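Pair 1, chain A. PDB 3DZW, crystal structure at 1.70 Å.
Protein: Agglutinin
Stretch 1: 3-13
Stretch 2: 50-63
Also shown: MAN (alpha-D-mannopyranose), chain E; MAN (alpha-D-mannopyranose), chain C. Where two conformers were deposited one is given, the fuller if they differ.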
# COMPACT_ATOMS: atom_id res chain seq x y z
N ILE A 3 9.97 0.39 -4.03
CA ILE A 3 11.45 0.33 -3.96
C ILE A 3 12.07 -0.92 -4.57
O ILE A 3 11.56 -2.05 -4.38
CB ILE A 3 11.95 0.40 -2.46
CG1 ILE A 3 11.43 1.64 -1.76
CG2 ILE A 3 13.51 0.33 -2.39
CD1 ILE A 3 11.85 1.71 -0.26
N LEU A 4 13.15 -0.71 -5.33
CA LEU A 4 13.92 -1.79 -5.89
C LEU A 4 15.25 -1.72 -5.12
O LEU A 4 16.04 -0.76 -5.28
CB LEU A 4 14.14 -1.64 -7.40
CG LEU A 4 14.92 -2.81 -8.07
CD1 LEU A 4 14.13 -4.11 -7.96
CD2 LEU A 4 15.24 -2.51 -9.53
N TYR A 5 15.48 -2.70 -4.24
CA TYR A 5 16.70 -2.73 -3.39
C TYR A 5 17.91 -3.26 -4.12
O TYR A 5 17.77 -4.04 -5.07
CB TYR A 5 16.45 -3.59 -2.13
CG TYR A 5 15.42 -3.01 -1.16
CD1 TYR A 5 14.07 -3.30 -1.30
CD2 TYR A 5 15.81 -2.18 -0.11
CE1 TYR A 5 13.12 -2.77 -0.40
CE2 TYR A 5 14.87 -1.64 0.78
CZ TYR A 5 13.54 -1.94 0.63
OH TYR A 5 12.62 -1.41 1.51
N SER A 6 19.11 -2.82 -3.70
CA SER A 6 20.35 -3.31 -4.33
C SER A 6 20.41 -4.82 -4.13
O SER A 6 20.13 -5.33 -3.03
CB SER A 6 21.61 -2.59 -3.80
OG SER A 6 21.74 -2.68 -2.39
N GLY A 7 20.75 -5.53 -5.21
CA GLY A 7 20.80 -7.00 -5.20
C GLY A 7 19.51 -7.62 -5.78
O GLY A 7 19.41 -8.85 -5.90
N GLU A 8 18.52 -6.76 -6.12
CA GLU A 8 17.22 -7.21 -6.70
C GLU A 8 17.10 -6.83 -8.16
O GLU A 8 17.80 -5.92 -8.64
CB GLU A 8 16.03 -6.62 -5.93
CG GLU A 8 15.92 -7.04 -4.46
CD GLU A 8 14.66 -6.48 -3.76
OE1 GLU A 8 14.15 -5.42 -4.21
OE2 GLU A 8 14.21 -7.09 -2.77
N THR A 9 16.20 -7.51 -8.86
CA THR A 9 15.96 -7.27 -10.27
C THR A 9 14.49 -7.28 -10.63
O THR A 9 13.66 -7.86 -9.92
CB THR A 9 16.62 -8.35 -11.15
OG1 THR A 9 16.03 -9.63 -10.85
CG2 THR A 9 18.14 -8.42 -10.93
N LEU A 10 14.16 -6.62 -11.75
CA LEU A 10 12.81 -6.62 -12.28
C LEU A 10 12.85 -7.45 -13.55
O LEU A 10 13.58 -7.12 -14.49
CB LEU A 10 12.29 -5.20 -12.60
CG LEU A 10 12.03 -4.22 -11.45
CD1 LEU A 10 11.52 -2.90 -12.01
CD2 LEU A 10 11.03 -4.77 -10.44
N SER A 11 12.10 -8.56 -13.56
CA SER A 11 12.01 -9.43 -14.72
C SER A 11 11.07 -8.80 -15.74
O SER A 11 10.37 -7.84 -15.42
CB SER A 11 11.49 -10.82 -14.31
OG SER A 11 12.30 -11.40 -13.31
N PRO A 12 11.06 -9.32 -17.00
CA PRO A 12 10.16 -8.75 -18.01
C PRO A 12 8.71 -8.65 -17.52
O PRO A 12 8.14 -9.63 -16.99
CB PRO A 12 10.27 -9.73 -19.18
CG PRO A 12 11.62 -10.32 -19.05
CD PRO A 12 11.88 -10.42 -17.57
N GLY A 13 8.12 -7.46 -17.66
CA GLY A 13 6.74 -7.22 -17.24
C GLY A 13 6.58 -6.80 -15.77
O GLY A 13 5.50 -6.40 -15.36
N ARG A 50 14.35 -8.58 -26.98
CA ARG A 50 13.14 -9.06 -26.35
C ARG A 50 13.46 -9.62 -24.95
O ARG A 50 14.49 -10.25 -24.75
CB ARG A 50 12.54 -10.17 -27.21
CG ARG A 50 11.03 -10.36 -27.09
CD ARG A 50 10.27 -9.29 -27.94
NE ARG A 50 8.81 -9.55 -28.01
CZ ARG A 50 7.87 -8.94 -27.26
NH1 ARG A 50 8.19 -8.00 -26.38
NH2 ARG A 50 6.59 -9.27 -27.42
N ARG A 51 12.57 -9.36 -23.99
CA ARG A 51 12.72 -9.85 -22.58
C ARG A 51 14.05 -9.46 -21.85
O ARG A 51 14.89 -10.32 -21.52
CB ARG A 51 12.52 -11.38 -22.51
CG ARG A 51 11.13 -11.84 -22.93
CD ARG A 51 10.92 -13.33 -22.70
NE ARG A 51 11.08 -13.70 -21.27
CZ ARG A 51 10.11 -13.61 -20.34
NH1 ARG A 51 10.37 -13.97 -19.08
NH2 ARG A 51 8.89 -13.15 -20.64
N CYS A 52 14.22 -8.16 -21.61
CA CYS A 52 15.36 -7.63 -20.89
C CYS A 52 15.00 -7.56 -19.42
O CYS A 52 13.82 -7.66 -19.07
CB CYS A 52 15.71 -6.24 -21.40
SG CYS A 52 16.30 -6.15 -23.12
N HIS A 53 16.01 -7.40 -18.54
CA HIS A 53 15.74 -7.26 -17.09
C HIS A 53 16.49 -6.05 -16.52
O HIS A 53 17.52 -5.64 -17.06
CB HIS A 53 16.08 -8.55 -16.30
CG HIS A 53 17.55 -8.82 -16.15
ND1 HIS A 53 18.27 -9.54 -17.07
CD2 HIS A 53 18.42 -8.48 -15.17
CE1 HIS A 53 19.53 -9.63 -16.67
NE2 HIS A 53 19.65 -8.99 -15.52
N LEU A 54 15.95 -5.48 -15.43
CA LEU A 54 16.54 -4.32 -14.76
C LEU A 54 17.20 -4.75 -13.47
O LEU A 54 16.60 -5.49 -12.69
CB LEU A 54 15.46 -3.28 -14.45
CG LEU A 54 15.89 -2.01 -13.72
CD1 LEU A 54 16.86 -1.21 -14.56
CD2 LEU A 54 14.67 -1.17 -13.35
N SER A 55 18.42 -4.27 -13.23
CA SER A 55 19.16 -4.63 -12.02
C SER A 55 19.72 -3.43 -11.23
O SER A 55 20.47 -2.61 -11.78
CB SER A 55 20.32 -5.57 -12.37
OG SER A 55 21.07 -5.91 -11.21
N MET A 56 19.33 -3.33 -9.95
CA MET A 56 19.86 -2.32 -9.04
C MET A 56 21.02 -3.05 -8.40
O MET A 56 20.83 -3.93 -7.54
CB MET A 56 18.82 -1.89 -8.04
CG MET A 56 19.26 -0.84 -6.96
SD MET A 56 19.72 0.82 -7.55
CE MET A 56 21.36 0.55 -8.22
N GLN A 57 22.24 -2.70 -8.82
CA GLN A 57 23.47 -3.39 -8.34
C GLN A 57 24.06 -2.88 -7.02
O GLN A 57 23.80 -1.74 -6.59
CB GLN A 57 24.53 -3.32 -9.45
CG GLN A 57 24.06 -3.99 -10.75
CD GLN A 57 25.09 -3.97 -11.85
OE1 GLN A 57 24.95 -4.68 -12.84
NE2 GLN A 57 26.15 -3.16 -11.70
N SER A 58 24.87 -3.75 -6.38
CA SER A 58 25.51 -3.43 -5.10
C SER A 58 26.63 -2.37 -5.25
O SER A 58 27.12 -1.85 -4.24
CB SER A 58 26.07 -4.70 -4.45
OG SER A 58 27.01 -5.34 -5.30
N ASP A 59 27.02 -2.06 -6.49
CA ASP A 59 28.05 -1.04 -6.74
C ASP A 59 27.37 0.35 -6.94
O ASP A 59 28.04 1.36 -7.13
CB ASP A 59 29.00 -1.41 -7.93
CG ASP A 59 28.29 -1.45 -9.32
OD1 ASP A 59 27.05 -1.40 -9.38
OD2 ASP A 59 29.02 -1.53 -10.35
N GLY A 60 26.01 0.38 -6.89
CA GLY A 60 25.23 1.62 -7.02
C GLY A 60 24.74 1.95 -8.43
O GLY A 60 24.06 2.96 -8.63
N ASN A 61 25.06 1.09 -9.40
CA ASN A 61 24.68 1.32 -10.78
C ASN A 61 23.33 0.64 -11.10
O ASN A 61 23.10 -0.51 -10.70
CB ASN A 61 25.80 0.80 -11.70
CG ASN A 61 25.83 1.50 -13.10
OD1 ASN A 61 25.17 2.52 -13.33
ND2 ASN A 61 26.67 0.98 -13.99
N LEU A 62 22.43 1.37 -11.79
CA LEU A 62 21.12 0.84 -12.22
C LEU A 62 21.29 0.47 -13.67
O LEU A 62 21.55 1.35 -14.48
CB LEU A 62 20.02 1.88 -12.03
CG LEU A 62 18.57 1.48 -12.38
CD1 LEU A 62 18.08 0.34 -11.49
CD2 LEU A 62 17.64 2.68 -12.26
N VAL A 63 21.14 -0.82 -14.02
CA VAL A 63 21.40 -1.28 -15.40
C VAL A 63 20.34 -2.18 -16.05
O VAL A 63 19.76 -3.05 -15.39
CB VAL A 63 22.75 -2.08 -15.43
CG1 VAL A 63 23.15 -2.44 -16.87
CG2 VAL A 63 23.87 -1.31 -14.73
C1 MAN E . 29.73 -0.53 -14.51
C2 MAN E . 29.42 -1.86 -13.68
C3 MAN E . 29.01 -3.04 -14.55
C4 MAN E . 27.97 -2.61 -15.59
C5 MAN E . 28.47 -1.45 -16.46
C6 MAN E . 27.40 -0.98 -17.43
O1 MAN E . 31.18 -0.10 -14.64
O2 MAN E . 28.39 -1.56 -12.79
O3 MAN E . 28.47 -4.05 -13.73
O4 MAN E . 27.64 -3.71 -16.42
O5 MAN E . 28.84 -0.30 -15.71
O6 MAN E . 27.83 0.20 -18.08
C1 MAN C . 29.30 -5.22 -13.70
C2 MAN C . 28.54 -6.33 -12.99
C3 MAN C . 28.47 -6.07 -11.48
C4 MAN C . 29.85 -5.78 -10.93
C5 MAN C . 30.49 -4.65 -11.71
C6 MAN C . 31.90 -4.36 -11.20
O2 MAN C . 29.18 -7.57 -13.26
O3 MAN C . 27.93 -7.18 -10.81
O4 MAN C . 29.74 -5.41 -9.58
O5 MAN C . 30.56 -5.00 -13.08
O6 MAN C . 32.50 -3.36 -11.99
O HOH W 1 20.86 -7.04 -8.69

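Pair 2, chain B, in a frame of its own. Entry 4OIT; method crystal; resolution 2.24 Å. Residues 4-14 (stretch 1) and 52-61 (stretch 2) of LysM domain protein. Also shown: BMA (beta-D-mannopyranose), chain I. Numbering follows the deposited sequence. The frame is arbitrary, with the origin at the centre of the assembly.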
# COMPACT_ATOMS: atom_id res chain seq x y z
N THR B 4 -17.71 9.46 -15.95
CA THR B 4 -17.12 8.24 -16.50
C THR B 4 -15.65 8.04 -16.12
O THR B 4 -14.85 8.98 -16.16
CB THR B 4 -17.25 8.22 -18.04
OG1 THR B 4 -18.64 8.32 -18.39
CG2 THR B 4 -16.68 6.93 -18.63
N LEU B 5 -15.31 6.80 -15.77
CA LEU B 5 -13.92 6.36 -15.68
C LEU B 5 -13.74 5.21 -16.66
O LEU B 5 -14.50 4.24 -16.64
CB LEU B 5 -13.58 5.87 -14.27
CG LEU B 5 -13.64 6.89 -13.13
CD1 LEU B 5 -13.39 6.20 -11.80
CD2 LEU B 5 -12.64 8.03 -13.32
N THR B 6 -12.74 5.34 -17.53
CA THR B 6 -12.45 4.33 -18.54
C THR B 6 -11.30 3.43 -18.08
O THR B 6 -10.69 3.69 -17.04
CB THR B 6 -12.11 4.99 -19.90
OG1 THR B 6 -11.11 5.99 -19.71
CG2 THR B 6 -13.36 5.64 -20.48
N ALA B 7 -11.03 2.38 -18.84
CA ALA B 7 -10.05 1.35 -18.46
C ALA B 7 -8.72 1.95 -18.00
O ALA B 7 -8.08 2.71 -18.74
CB ALA B 7 -9.82 0.39 -19.61
N GLY B 8 -8.31 1.61 -16.79
CA GLY B 8 -7.05 2.10 -16.22
C GLY B 8 -7.19 3.34 -15.35
O GLY B 8 -6.24 3.72 -14.66
N GLN B 9 -8.36 3.98 -15.37
CA GLN B 9 -8.58 5.19 -14.57
C GLN B 9 -8.83 4.86 -13.10
O GLN B 9 -8.99 3.70 -12.73
CB GLN B 9 -9.76 5.99 -15.10
CG GLN B 9 -9.47 6.74 -16.39
CD GLN B 9 -10.42 7.90 -16.59
OE1 GLN B 9 -11.31 7.84 -17.44
NE2 GLN B 9 -10.26 8.95 -15.80
N LYS B 10 -8.85 5.90 -12.28
CA LYS B 10 -9.11 5.75 -10.85
C LYS B 10 -9.67 7.02 -10.23
O LYS B 10 -9.39 8.13 -10.69
CB LYS B 10 -7.83 5.36 -10.13
CG LYS B 10 -6.74 6.41 -10.17
CD LYS B 10 -5.47 5.93 -9.49
CE LYS B 10 -4.31 6.87 -9.76
NZ LYS B 10 -3.03 6.35 -9.21
N LEU B 11 -10.46 6.84 -9.17
CA LEU B 11 -10.72 7.90 -8.21
C LEU B 11 -9.64 7.78 -7.14
O LEU B 11 -9.39 6.69 -6.64
CB LEU B 11 -12.09 7.76 -7.55
CG LEU B 11 -13.34 8.00 -8.38
CD1 LEU B 11 -14.57 7.89 -7.48
CD2 LEU B 11 -13.31 9.35 -9.08
N GLU B 12 -9.01 8.90 -6.81
CA GLU B 12 -8.09 8.96 -5.68
C GLU B 12 -8.85 9.54 -4.49
O GLU B 12 -10.03 9.88 -4.62
CB GLU B 12 -6.86 9.79 -6.05
CG GLU B 12 -5.97 9.11 -7.08
CD GLU B 12 -5.23 10.09 -7.98
OE1 GLU B 12 -5.88 10.95 -8.62
OE2 GLU B 12 -3.99 9.99 -8.07
N ARG B 13 -8.19 9.64 -3.34
CA ARG B 13 -8.84 10.15 -2.12
C ARG B 13 -9.38 11.55 -2.33
O ARG B 13 -8.63 12.47 -2.67
CB ARG B 13 -7.86 10.18 -0.95
CG ARG B 13 -7.29 8.82 -0.57
CD ARG B 13 -7.22 8.66 0.95
NE ARG B 13 -6.59 9.79 1.62
CZ ARG B 13 -6.46 9.92 2.94
NH1 ARG B 13 -6.91 8.97 3.75
NH2 ARG B 13 -5.87 11.00 3.45
N GLY B 14 -10.68 11.71 -2.11
CA GLY B 14 -11.36 12.99 -2.35
C GLY B 14 -11.88 13.15 -3.77
O GLY B 14 -12.55 14.13 -4.08
N ASP B 52 -8.76 1.98 5.24
CA ASP B 52 -7.56 2.58 4.63
C ASP B 52 -7.54 2.57 3.10
O ASP B 52 -6.46 2.56 2.49
CB ASP B 52 -6.30 1.88 5.16
CG ASP B 52 -6.22 1.88 6.67
OD1 ASP B 52 -6.37 2.96 7.27
OD2 ASP B 52 -5.99 0.80 7.25
N VAL B 53 -8.71 2.59 2.47
CA VAL B 53 -8.80 2.62 1.01
C VAL B 53 -8.31 3.99 0.54
O VAL B 53 -8.81 5.01 1.00
CB VAL B 53 -10.23 2.36 0.52
CG1 VAL B 53 -10.32 2.50 -1.00
CG2 VAL B 53 -10.70 0.97 0.94
N VAL B 54 -7.34 3.99 -0.37
CA VAL B 54 -6.77 5.25 -0.90
C VAL B 54 -7.00 5.47 -2.40
O VAL B 54 -6.77 6.57 -2.90
CB VAL B 54 -5.26 5.38 -0.59
CG1 VAL B 54 -5.05 5.48 0.91
CG2 VAL B 54 -4.46 4.23 -1.20
N ARG B 55 -7.42 4.43 -3.11
CA ARG B 55 -7.85 4.59 -4.50
C ARG B 55 -8.87 3.54 -4.90
O ARG B 55 -8.97 2.48 -4.28
CB ARG B 55 -6.65 4.56 -5.46
CG ARG B 55 -6.02 3.19 -5.66
CD ARG B 55 -4.93 3.25 -6.72
NE ARG B 55 -4.28 1.95 -6.92
CZ ARG B 55 -3.39 1.41 -6.09
NH1 ARG B 55 -3.01 2.03 -4.98
NH2 ARG B 55 -2.87 0.22 -6.38
N ALA B 56 -9.63 3.86 -5.94
CA ALA B 56 -10.63 2.96 -6.50
C ALA B 56 -10.45 2.98 -8.01
O ALA B 56 -10.96 3.88 -8.69
CB ALA B 56 -12.03 3.41 -6.11
N GLU B 57 -9.73 2.00 -8.54
CA GLU B 57 -9.36 2.01 -9.95
C GLU B 57 -10.12 1.00 -10.79
O GLU B 57 -10.28 -0.17 -10.42
CB GLU B 57 -7.84 1.83 -10.12
CG GLU B 57 -7.27 0.47 -9.75
CD GLU B 57 -5.76 0.42 -9.95
OE1 GLU B 57 -5.12 1.49 -10.01
OE2 GLU B 57 -5.20 -0.70 -10.05
N VAL B 58 -10.61 1.48 -11.93
CA VAL B 58 -11.20 0.65 -12.97
C VAL B 58 -10.03 0.10 -13.77
O VAL B 58 -9.41 0.83 -14.54
CB VAL B 58 -12.14 1.47 -13.89
CG1 VAL B 58 -12.80 0.57 -14.92
CG2 VAL B 58 -13.19 2.20 -13.08
N GLN B 59 -9.73 -1.18 -13.57
CA GLN B 59 -8.51 -1.78 -14.13
C GLN B 59 -8.66 -2.20 -15.59
O GLN B 59 -9.77 -2.42 -16.08
CB GLN B 59 -8.10 -2.99 -13.30
CG GLN B 59 -7.80 -2.68 -11.83
CD GLN B 59 -7.36 -3.89 -11.02
OE1 GLN B 59 -6.90 -3.75 -9.89
NE2 GLN B 59 -7.50 -5.09 -11.58
N THR B 60 -7.52 -2.33 -16.26
CA THR B 60 -7.48 -2.78 -17.65
C THR B 60 -7.87 -4.26 -17.80
O THR B 60 -8.25 -4.69 -18.89
CB THR B 60 -6.08 -2.59 -18.27
OG1 THR B 60 -5.08 -3.14 -17.40
CG2 THR B 60 -5.79 -1.11 -18.49
N ASP B 61 -7.79 -5.02 -16.71
CA ASP B 61 -8.24 -6.42 -16.69
C ASP B 61 -9.76 -6.56 -16.51
O ASP B 61 -10.28 -7.67 -16.46
CB ASP B 61 -7.49 -7.24 -15.62
CG ASP B 61 -7.86 -6.86 -14.19
OD1 ASP B 61 -8.81 -6.09 -13.98
OD2 ASP B 61 -7.17 -7.35 -13.26
C1 BMA I . -8.08 -10.02 -9.17
C2 BMA I . -7.33 -9.03 -10.07
C3 BMA I . -6.54 -8.11 -9.15
C4 BMA I . -7.37 -7.54 -8.00
C5 BMA I . -8.23 -8.55 -7.23
C6 BMA I . -9.38 -7.76 -6.62
O1 BMA I . -8.93 -11.02 -9.80
O2 BMA I . -8.25 -8.26 -10.88
O3 BMA I . -5.98 -7.02 -9.90
O4 BMA I . -6.48 -6.95 -7.04
O5 BMA I . -8.80 -9.64 -7.97
O6 BMA I . -9.82 -8.38 -5.42
O HOH W 2 -8.67 5.97 3.79

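In both pairs a strand and a type II turn lead into a second strand that pairs antiparallel with a strand of the other stretch, and the backbones superpose with an RMSD of 0.6 Å over 14 central residues. Strand 8-10 of pair 1 runs at 155° to strand 53-56, and strand 10-12 of pair 2 at 168° to strand 53-58, with axes approaching to 4.6 and 4.5 Å. The register is held by equivalent backbone hydrogen bonds. In pair 1, Leu A10 N donates to Leu A54 O (2.8 Å) and Leu A54 N returns a bond to Leu A10 O (3.0 Å); in pair 2 the matching bonds are Leu B11 N to Ala B56 O (3.0 Å) and Ala B56 N to Leu B11 O (2.9 Å).

The turn is fastened to the neighbouring strand by its glycine: Gly A7 N donates to Met A56 O at 2.8 Å, and Gly B8 N to Val B58 O at 2.6 Å. Both glycines have positive phi (98° and 95°), where a CB would be jammed against the preceding carbonyl oxygen; in pair 2 it would also lie 3.7 Å from Thr B60 CG2. The next residue braces the turn from within. Glu A8 OE1 accepts from Tyr A5 N at 3.0 Å, while Gln B9 OE1 accepts from Thr B6 N at 2.9 Å. A carboxylate and an amide each supply the necessary oxygen, and their side-chain centres superpose within 0.4 Å.

The buried side is apolar in both, but its bulk is distributed differently. In pair 1, Leu A4 CD2 meets Met A56 CB at 3.9 Å and Leu A54 CD2 at 4.1 Å, and Leu A10 CD1 meets Leu A54 CD2 at 3.8 Å. Pair 2 has Ala B56 in place of Leu A54 and Val B58 in place of Met A56. Leu B5, m where Leu A4 is t, still reaches Val B58, CB to CG2 at 3.9 Å. The compact valine thus retains an apolar contact with the first strand.

The other face, bearing Thr A9 and Ser A55, is more polar. Thr A9 CG2 packs on Ser A55 CB at 3.9 Å, and a water hydrogen-bonds to both Ser A55 OG (2.8 Å) and Glu A8 O (3.3 Å). In pair 2, Lys B10 and Glu B57 replace Thr A9 and Ser A55, and Arg B55 stands where His A53 does: Lys B10 CB lies 3.5 Å from Glu B57 CB, and Lys B10 CD 3.9 Å from Arg B55 CD. Their aliphatic portions provide packing, while Arg B55 NE forms a salt bridge with Glu B57 OE1 at 3.2 Å.

Past the strand, the Pro A12 ring lays apolar carbon over one face of the Arg A51 guanidinium, its CG 3.7 Å from Arg A51 CB; its counterpart, Arg B13, instead packs its CH2 groups on a valine, CD 3.9 Å from Val B54 CG1.

Just beyond the paired strand of the second stretch, matched Gln and Asp residues bind mannose. The Gln amide NH2 can donate to the sugar: Gln A57 NE2 to MAN (chain E) O3 at 3.2 Å, and Gln B59 NE2 to BMA O3 at 3.0 Å. The Asp carboxylate accepts twice. Asp A59 OD2 and Asp B61 OD2 take the respective sugar O2 atoms at 2.5 and 2.8 Å, while OD1 holds the glutamine in place, Gln A57 NE2 to Asp A59 OD1 at 3.0 Å and Gln B59 NE2 to Asp B61 OD1 at 2.9 Å.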